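Local coordinates for cytochrome c6 (Synechococcus sp., PDB 4EIE), which probably carries electrons as a small soluble haem protein, with its single heme c covalently attached, at residues 5-14 / 65-76. Sequence-based numbering, arbitrary orientation. Where two conformers were deposited one is given.
Sequences QGAQIFEAHC and LSSEEIQAVSQY. With NA (sodium ion), chain H; HEC (heme c), chain B.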
ATOM      1  N   GLN A   5     -10.203  -9.565   3.241  1.00 18.35           N
ATOM      2  CA  GLN A   5     -10.400  -8.815   1.992  1.00 16.80           C
ATOM      3  C   GLN A   5      -9.198  -7.974   1.694  1.00 13.91           C
ATOM      4  O   GLN A   5      -8.780  -7.911   0.569  1.00 13.54           O
ATOM      5  CB  GLN A   5     -11.589  -7.875   2.036  1.00 17.90           C
ATOM      6  CG  GLN A   5     -11.972  -7.391   0.700  0.65 18.46           C
ATOM      7  CD  GLN A   5     -12.861  -6.210   0.758  0.40 17.05           C
ATOM      8  OE1 GLN A   5     -13.115  -5.677   1.835  0.40 17.65           O
ATOM      9  NE2 GLN A   5     -13.337  -5.769  -0.395  0.40 17.82           N
ATOM     10  N   GLY A   6      -8.636  -7.291   2.680  1.00 13.83           N
ATOM     11  CA  GLY A   6      -7.473  -6.423   2.397  1.00 12.46           C
ATOM     12  C   GLY A   6      -6.316  -7.188   1.860  1.00 11.75           C
ATOM     13  O   GLY A   6      -5.660  -6.751   0.908  1.00 11.05           O
ATOM     14  N   ALA A   7      -6.036  -8.358   2.431  1.00 12.25           N
ATOM     15  CA  ALA A   7      -4.967  -9.219   1.934  1.00 12.45           C
ATOM     16  C   ALA A   7      -5.238  -9.692   0.509  1.00 11.59           C
ATOM     17  O   ALA A   7      -4.339  -9.779  -0.303  1.00 12.50           O
ATOM     18  CB  ALA A   7      -4.738 -10.388   2.876  1.00 14.23           C
ATOM     19  N   GLN A   8      -6.494 -10.088   0.243  1.00 12.90           N
ATOM     20  CA  GLN A   8      -6.858 -10.540  -1.079  1.00 13.39           C
ATOM     21  C   GLN A   8      -6.680  -9.436  -2.139  1.00 11.84           C
ATOM     22  O   GLN A   8      -6.164  -9.671  -3.229  1.00 12.35           O
ATOM     23  CB  GLN A   8      -8.296 -11.056  -1.086  1.00 15.06           C
ATOM     24  CG  GLN A   8      -8.517 -12.301  -0.263  1.00 17.07           C
ATOM     25  CD  GLN A   8      -7.722 -13.474  -0.761  0.75 20.35           C
ATOM     26  OE1 GLN A   8      -7.696 -13.764  -1.961  0.75 22.45           O
ATOM     27  NE2 GLN A   8      -7.023 -14.133   0.147  0.75 25.17           N
ATOM     28  N   ILE A   9      -7.107  -8.224  -1.785  1.00 10.88           N
ATOM     29  CA  ILE A   9      -6.951  -7.113  -2.691  1.00 10.66           C
ATOM     30  C   ILE A   9      -5.470  -6.867  -2.951  1.00  9.63           C
ATOM     31  O   ILE A   9      -5.030  -6.629  -4.068  1.00 10.56           O
ATOM     32  CB  ILE A   9      -7.627  -5.854  -2.092  1.00 10.99           C
ATOM     33  CG1 ILE A   9      -9.132  -6.019  -2.021  1.00 12.88           C
ATOM     34  CG2 ILE A   9      -7.269  -4.592  -2.914  1.00 11.27           C
ATOM     35  CD1 ILE A   9      -9.780  -5.115  -1.003  1.00 13.90           C
ATOM     36  N   PHE A  10      -4.673  -6.920  -1.873  1.00  9.46           N
ATOM     37  CA  PHE A  10      -3.243  -6.722  -1.981  1.00  9.39           C
ATOM     38  C   PHE A  10      -2.632  -7.751  -2.927  1.00  9.81           C
ATOM     39  O   PHE A  10      -1.849  -7.414  -3.812  1.00  9.74           O
ATOM     40  CB  PHE A  10      -2.571  -6.792  -0.592  1.00  9.41           C
ATOM     41  CG  PHE A  10      -1.124  -6.387  -0.637  1.00  8.91           C
ATOM     42  CD1 PHE A  10      -0.779  -5.030  -0.482  1.00  8.75           C
ATOM     43  CD2 PHE A  10      -0.132  -7.291  -0.845  1.00  9.09           C
ATOM     44  CE1 PHE A  10       0.556  -4.643  -0.551  1.00  8.42           C
ATOM     45  CE2 PHE A  10       1.196  -6.890  -0.889  1.00  9.00           C
ATOM     46  CZ  PHE A  10       1.515  -5.598  -0.755  1.00  8.41           C
ATOM     47  N   GLU A  11      -2.990  -9.017  -2.755  1.00 10.87           N
ATOM     48  CA  GLU A  11      -2.483 -10.082  -3.615  1.00 12.11           C
ATOM     49  C   GLU A  11      -2.829  -9.874  -5.059  1.00 12.25           C
ATOM     50  O   GLU A  11      -1.999 -10.160  -5.926  1.00 13.89           O
ATOM     51  CB  GLU A  11      -3.053 -11.413  -3.166  1.00 13.84           C
ATOM     52  CG  GLU A  11      -2.512 -11.833  -1.811  1.00 15.14           C
ATOM     53  CD  GLU A  11      -3.339 -12.896  -1.124  0.75 15.92           C
ATOM     54  OE1 GLU A  11      -4.415 -13.317  -1.602  0.75 17.89           O
ATOM     55  OE2 GLU A  11      -2.880 -13.335  -0.048  0.75 19.82           O
ATOM     56  N   ALA A  12      -4.027  -9.340  -5.318  1.00 11.45           N
ATOM     57  CA  ALA A  12      -4.505  -9.199  -6.666  1.00 12.56           C
ATOM     58  C   ALA A  12      -4.030  -7.935  -7.358  1.00 12.19           C
ATOM     59  O   ALA A  12      -3.958  -7.928  -8.585  1.00 15.38           O
ATOM     60  CB  ALA A  12      -6.027  -9.227  -6.698  1.00 15.06           C
ATOM     61  N   HIS A  13      -3.695  -6.874  -6.608  1.00 10.35           N
ATOM     62  CA  HIS A  13      -3.462  -5.585  -7.217  1.00 10.13           C
ATOM     63  C   HIS A  13      -2.150  -4.931  -6.816  1.00  9.66           C
ATOM     64  O   HIS A  13      -1.766  -3.970  -7.461  1.00 12.96           O
ATOM     65  CB  HIS A  13      -4.562  -4.602  -6.858  1.00 10.67           C
ATOM     66  CG  HIS A  13      -5.858  -5.015  -7.412  1.00 12.17           C
ATOM     67  ND1 HIS A  13      -6.185  -4.787  -8.730  1.00 14.86           N
ATOM     68  CD2 HIS A  13      -6.858  -5.731  -6.870  1.00 12.87           C
ATOM     69  CE1 HIS A  13      -7.366  -5.330  -8.979  1.00 16.35           C
ATOM     70  NE2 HIS A  13      -7.798  -5.891  -7.861  1.00 14.24           N
ATOM     71  N   CYS A  14      -1.466  -5.428  -5.802  1.00  8.82           N
ATOM     72  CA  CYS A  14      -0.303  -4.723  -5.266  1.00  8.64           C
ATOM     73  C   CYS A  14       0.956  -5.577  -5.230  1.00  8.02           C
ATOM     74  O   CYS A  14       2.057  -5.052  -5.283  1.00  8.60           O
ATOM     75  CB  CYS A  14      -0.576  -4.216  -3.831  1.00  7.94           C
ATOM     76  SG  CYS A  14      -2.176  -3.429  -3.589  1.00  8.34           S
ATOM     77  N   LEU A  65     -10.297   0.433  -8.020  1.00 10.55           N
ATOM     78  CA  LEU A  65     -10.760  -0.174  -6.784  1.00 10.67           C
ATOM     79  C   LEU A  65     -11.782   0.771  -6.157  1.00 10.17           C
ATOM     80  O   LEU A  65     -11.639   1.961  -6.244  1.00 11.08           O
ATOM     81  CB  LEU A  65      -9.577  -0.370  -5.825  1.00 10.63           C
ATOM     82  CG  LEU A  65      -8.541  -1.374  -6.303  1.00 12.69           C
ATOM     83  CD1 LEU A  65      -7.358  -1.313  -5.320  1.00 13.40           C
ATOM     84  CD2 LEU A  65      -9.100  -2.783  -6.384  1.00 15.69           C
ATOM     85  N   SER A  66     -12.780   0.205  -5.502  1.00 10.47           N
ATOM     86  CA  SER A  66     -13.768   1.009  -4.838  1.00 10.98           C
ATOM     87  C   SER A  66     -13.171   1.683  -3.609  1.00 10.03           C
ATOM     88  O   SER A  66     -12.137   1.282  -3.101  1.00 10.17           O
ATOM     89  CB  SER A  66     -14.959   0.205  -4.435  1.00 11.93           C
ATOM     90  OG  SER A  66     -14.557  -0.698  -3.392  1.00 12.41           O
ATOM     91  N   SER A  67     -13.890   2.661  -3.083  1.00 11.18           N
ATOM     92  CA  SER A  67     -13.473   3.268  -1.844  1.00 11.36           C
ATOM     93  C   SER A  67     -13.324   2.232  -0.737  1.00 11.03           C
ATOM     94  O   SER A  67     -12.385   2.311   0.033  1.00 11.31           O
ATOM     95  CB  SER A  67     -14.506   4.332  -1.450  0.54 13.63           C
ATOM     96  OG  SER A  67     -14.564   5.375  -2.421  0.54 15.55           O
ATOM     97  N   GLU A  68     -14.248   1.299  -0.651  1.00 11.65           N
ATOM     98  CA  GLU A  68     -14.198   0.293   0.383  1.00 12.65           C
ATOM     99  C   GLU A  68     -13.006  -0.605   0.198  1.00 11.56           C
ATOM    100  O   GLU A  68     -12.337  -0.950   1.166  1.00 11.95           O
ATOM    101  CB  GLU A  68     -15.488  -0.520   0.458  0.90 15.16           C
ATOM    102  CG  GLU A  68     -15.555  -1.593   1.515  0.60 16.07           C
ATOM    103  CD  GLU A  68     -14.801  -2.880   1.223  0.60 15.66           C
ATOM    104  OE1 GLU A  68     -14.615  -3.301   0.052  0.60 19.08           O
ATOM    105  OE2 GLU A  68     -14.430  -3.542   2.233  0.60 19.05           O
ATOM    106  N   GLU A  69     -12.704  -0.986  -1.032  1.00 11.06           N
ATOM    107  CA  GLU A  69     -11.538  -1.824  -1.309  1.00 10.02           C
ATOM    108  C   GLU A  69     -10.253  -1.065  -0.946  1.00  9.21           C
ATOM    109  O   GLU A  69      -9.321  -1.644  -0.409  1.00  9.73           O
ATOM    110  CB  GLU A  69     -11.482  -2.222  -2.769  1.00 10.61           C
ATOM    111  CG  GLU A  69     -12.486  -3.320  -3.127  1.00 12.13           C
ATOM    112  CD  GLU A  69     -12.548  -3.580  -4.629  1.00 13.14           C
ATOM    113  OE1 GLU A  69     -12.680  -2.631  -5.421  1.00 14.01           O
ATOM    114  OE2 GLU A  69     -12.485  -4.772  -5.025  1.00 17.93           O
ATOM    115  N   ILE A  70     -10.186   0.207  -1.288  1.00  9.20           N
ATOM    116  CA  ILE A  70      -9.024   1.025  -0.961  1.00  8.90           C
ATOM    117  C   ILE A  70      -8.828   1.119   0.555  1.00  8.79           C
ATOM    118  O   ILE A  70      -7.726   0.972   1.052  1.00  9.01           O
ATOM    119  CB  ILE A  70      -9.080   2.374  -1.662  1.00  9.43           C
ATOM    120  CG1 ILE A  70      -8.980   2.202  -3.170  1.00  9.87           C
ATOM    121  CG2 ILE A  70      -8.007   3.299  -1.101  1.00  9.96           C
ATOM    122  CD1 ILE A  70      -9.219   3.448  -3.994  1.00 11.03           C
ATOM    123  N   GLN A  71      -9.918   1.293   1.286  1.00  9.63           N
ATOM    124  CA  GLN A  71      -9.801   1.295   2.740  1.00 10.47           C
ATOM    125  C   GLN A  71      -9.291  -0.034   3.244  1.00 10.17           C
ATOM    126  O   GLN A  71      -8.437  -0.053   4.135  1.00 10.58           O
ATOM    127  CB  GLN A  71     -11.134   1.640   3.419  1.00 11.74           C
ATOM    128  CG  GLN A  71     -11.602   3.032   3.207  1.00 13.28           C
ATOM    129  CD  GLN A  71     -10.729   4.068   3.841  1.00 14.92           C
ATOM    130  OE1 GLN A  71     -10.197   4.950   3.148  1.00 17.35           O
ATOM    131  NE2 GLN A  71     -10.514   3.951   5.120  1.00 17.54           N
ATOM    132  N   ALA A  72      -9.830  -1.137   2.721  1.00 10.27           N
ATOM    133  CA  ALA A  72      -9.438  -2.411   3.228  1.00 10.34           C
ATOM    134  C   ALA A  72      -7.954  -2.717   2.961  1.00  9.30           C
ATOM    135  O   ALA A  72      -7.243  -3.193   3.836  1.00  9.88           O
ATOM    136  CB  ALA A  72     -10.308  -3.516   2.641  1.00 12.13           C
ATOM    137  N   VAL A  73      -7.498  -2.458   1.742  1.00  8.71           N
ATOM    138  CA  VAL A  73      -6.099  -2.748   1.433  1.00  8.48           C
ATOM    139  C   VAL A  73      -5.177  -1.788   2.224  1.00  7.81           C
ATOM    140  O   VAL A  73      -4.075  -2.163   2.601  1.00  8.72           O
ATOM    141  CB  VAL A  73      -5.829  -2.744  -0.064  1.00  8.83           C
ATOM    142  CG1 VAL A  73      -5.801  -1.337  -0.695  1.00  9.51           C
ATOM    143  CG2 VAL A  73      -4.526  -3.475  -0.357  1.00 10.22           C
ATOM    144  N   SER A  74      -5.632  -0.567   2.460  1.00  8.46           N
ATOM    145  CA  SER A  74      -4.844   0.384   3.191  1.00  8.37           C
ATOM    146  C   SER A  74      -4.655  -0.043   4.634  1.00  8.27           C
ATOM    147  O   SER A  74      -3.570   0.088   5.187  1.00  8.97           O
ATOM    148  CB  SER A  74      -5.443   1.787   3.093  1.00  8.81           C
ATOM    149  OG  SER A  74      -5.392   2.265   1.749  1.00  9.29           O
ATOM    150  N   GLN A  75      -5.719  -0.540   5.251  1.00  8.75           N
ATOM    151  CA  GLN A  75      -5.617  -1.094   6.594  1.00  8.81           C
ATOM    152  C   GLN A  75      -4.671  -2.282   6.602  1.00  9.38           C
ATOM    153  O   GLN A  75      -3.822  -2.412   7.506  1.00  9.79           O
ATOM    154  CB  GLN A  75      -6.986  -1.501   7.099  1.00  9.71           C
ATOM    155  CG  GLN A  75      -6.968  -2.245   8.436  1.00 11.29           C
ATOM    156  CD  GLN A  75      -6.393  -1.409   9.562  1.00 11.53           C
ATOM    157  OE1 GLN A  75      -6.808  -0.276   9.785  0.50 12.88           O
ATOM    158  NE2 GLN A  75      -5.483  -2.014  10.333  0.50 10.11           N
ATOM    159  N   TYR A  76      -4.765  -3.173   5.621  1.00  9.12           N
ATOM    160  CA  TYR A  76      -3.848  -4.325   5.567  1.00  9.46           C
ATOM    161  C   TYR A  76      -2.403  -3.859   5.508  1.00  8.54           C
ATOM    162  O   TYR A  76      -1.544  -4.332   6.248  1.00  9.62           O
ATOM    163  CB  TYR A  76      -4.209  -5.186   4.361  1.00  9.92           C
ATOM    164  CG  TYR A  76      -3.238  -6.301   4.132  1.00 10.28           C
ATOM    165  CD1 TYR A  76      -3.253  -7.435   4.976  1.00 12.19           C
ATOM    166  CD2 TYR A  76      -2.351  -6.288   3.082  1.00 11.09           C
ATOM    167  CE1 TYR A  76      -2.372  -8.491   4.773  1.00 13.46           C
ATOM    168  CE2 TYR A  76      -1.422  -7.350   2.901  1.00 11.96           C
ATOM    169  CZ  TYR A  76      -1.501  -8.426   3.739  1.00 13.02           C
ATOM    170  OH  TYR A  76      -0.636  -9.480   3.555  1.00 17.04           O
TER
HETATM  171 NA    NA H 107      -5.808 -14.297  -3.290  0.65 22.35          NA
HETATM  172 FE   HEC B 101       2.798   1.037  -4.587  1.00  7.07          FE
HETATM  173  CHA HEC B 101       4.847   3.381  -3.281  1.00  7.60           C
HETATM  174  CHB HEC B 101       1.013   0.962  -1.685  1.00  7.45           C
HETATM  175  CHC HEC B 101       0.517  -1.039  -6.027  1.00  7.75           C
HETATM  176  CHD HEC B 101       4.777   0.807  -7.309  1.00  7.58           C
HETATM  177  NA  HEC B 101       2.959   1.935  -2.833  1.00  6.72           N
HETATM  178  C1A HEC B 101       3.904   2.855  -2.446  1.00  7.60           C
HETATM  179  C2A HEC B 101       3.714   3.241  -1.082  1.00  7.88           C
HETATM  180  C3A HEC B 101       2.617   2.568  -0.631  1.00  7.71           C
HETATM  181  C4A HEC B 101       2.139   1.779  -1.729  1.00  7.54           C
HETATM  182  CMA HEC B 101       1.964   2.639   0.721  1.00  9.03           C
HETATM  183  CAA HEC B 101       4.600   4.186  -0.308  1.00  8.17           C
HETATM  184  CBA HEC B 101       5.825   3.453   0.230  1.00  8.28           C
HETATM  185  CGA HEC B 101       6.856   4.330   0.877  1.00  8.84           C
HETATM  186  O1A HEC B 101       6.834   5.555   0.746  1.00 11.09           O
HETATM  187  O2A HEC B 101       7.824   3.786   1.526  1.00  9.60           O
HETATM  188  NB  HEC B 101       1.097   0.170  -4.008  1.00  6.81           N
HETATM  189  C1B HEC B 101       0.529   0.243  -2.773  1.00  7.17           C
HETATM  190  C2B HEC B 101      -0.705  -0.521  -2.728  1.00  7.26           C
HETATM  191  C3B HEC B 101      -0.890  -0.999  -3.970  1.00  7.30           C
HETATM  192  C4B HEC B 101       0.263  -0.589  -4.753  1.00  6.91           C
HETATM  193  CMB HEC B 101      -1.535  -0.736  -1.516  1.00  8.40           C
HETATM  194  CAB HEC B 101      -2.022  -1.858  -4.545  1.00  7.68           C
HETATM  195  CBB HEC B 101      -3.344  -1.188  -4.532  1.00  8.31           C
HETATM  196  NC  HEC B 101       2.689   0.092  -6.338  1.00  7.67           N
HETATM  197  C1C HEC B 101       1.728  -0.794  -6.710  1.00  7.42           C
HETATM  198  C2C HEC B 101       2.110  -1.475  -7.913  1.00  7.86           C
HETATM  199  C3C HEC B 101       3.305  -0.988  -8.266  1.00  8.35           C
HETATM  200  C4C HEC B 101       3.665   0.021  -7.290  1.00  7.67           C
HETATM  201  CMC HEC B 101       1.324  -2.634  -8.504  1.00  8.81           C
HETATM  202  CAC HEC B 101       4.213  -1.397  -9.422  1.00  8.56           C
HETATM  203  CBC HEC B 101       3.593  -1.291 -10.735  1.00  8.79           C
HETATM  204  ND  HEC B 101       4.464   1.926  -5.189  1.00  7.01           N
HETATM  205  C1D HEC B 101       5.120   1.781  -6.394  1.00  7.46           C
HETATM  206  C2D HEC B 101       6.130   2.738  -6.581  1.00  8.35           C
HETATM  207  C3D HEC B 101       6.109   3.537  -5.447  1.00  7.96           C
HETATM  208  C4D HEC B 101       5.117   2.992  -4.588  1.00  7.70           C
HETATM  209  CMD HEC B 101       7.005   2.899  -7.788  1.00  9.32           C
HETATM  210  CAD HEC B 101       6.940   4.764  -5.190  1.00  9.23           C
HETATM  211  CBD HEC B 101       6.141   6.016  -5.532  1.00 10.02           C
HETATM  212  CGD HEC B 101       7.045   7.217  -5.398  1.00 12.97           C
HETATM  213  O1D HEC B 101       7.653   7.665  -6.367  1.00 16.30           O
HETATM  214  O2D HEC B 101       7.275   7.678  -4.301  1.00 22.03           O
HETATM  215  O   HOH W   1      -6.430 -12.161  -4.483  1.00 20.64           O
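Tyr76 lays its ring flat against helix 5-13: Ala7 CA sits 3.8 Å from the ring centroid and only 5° off the normal, a CH-pi contact over the centre of the face. CG of Tyr76 lies anti to its own backbone N (chi1 174°), which carries the ring across Gly6 to Ala7 and Phe10. The Phe10 ring meets it obliquely, CG of Phe10 being 3.7 Å from Tyr76 CE2. An alanine at Tyr76 is likely to uncover Ala7 and leave one flank of the Phe10 ring without support. Ile9 and Val73 fill the middle of the contact, Ile9 CG2 packing on Val73 CB at 3.7 Å while Ile9 CD1 reaches the backbone of Glu69. Val73 CG2 in turn touches the edge of the Phe10 ring and approaches the sulfur of Cys14, whose SG is bonded to heme CAB at 1.8 Å. At the outer end, Gln5 NE2 donates to the syn lone pair of Glu68 OE1 (2.8 Å), with amide and carboxylate nearly coplanar. The backbones can come this close because Gly6 has no side chain: its CA is 4.0 Å from that of Val73, and the axes pass 7.5 Å apart at -95°. This near-perpendicular crossing of N- and C-terminal helices beside the covalently held heme is the hallmark of the class I cytochrome c fold.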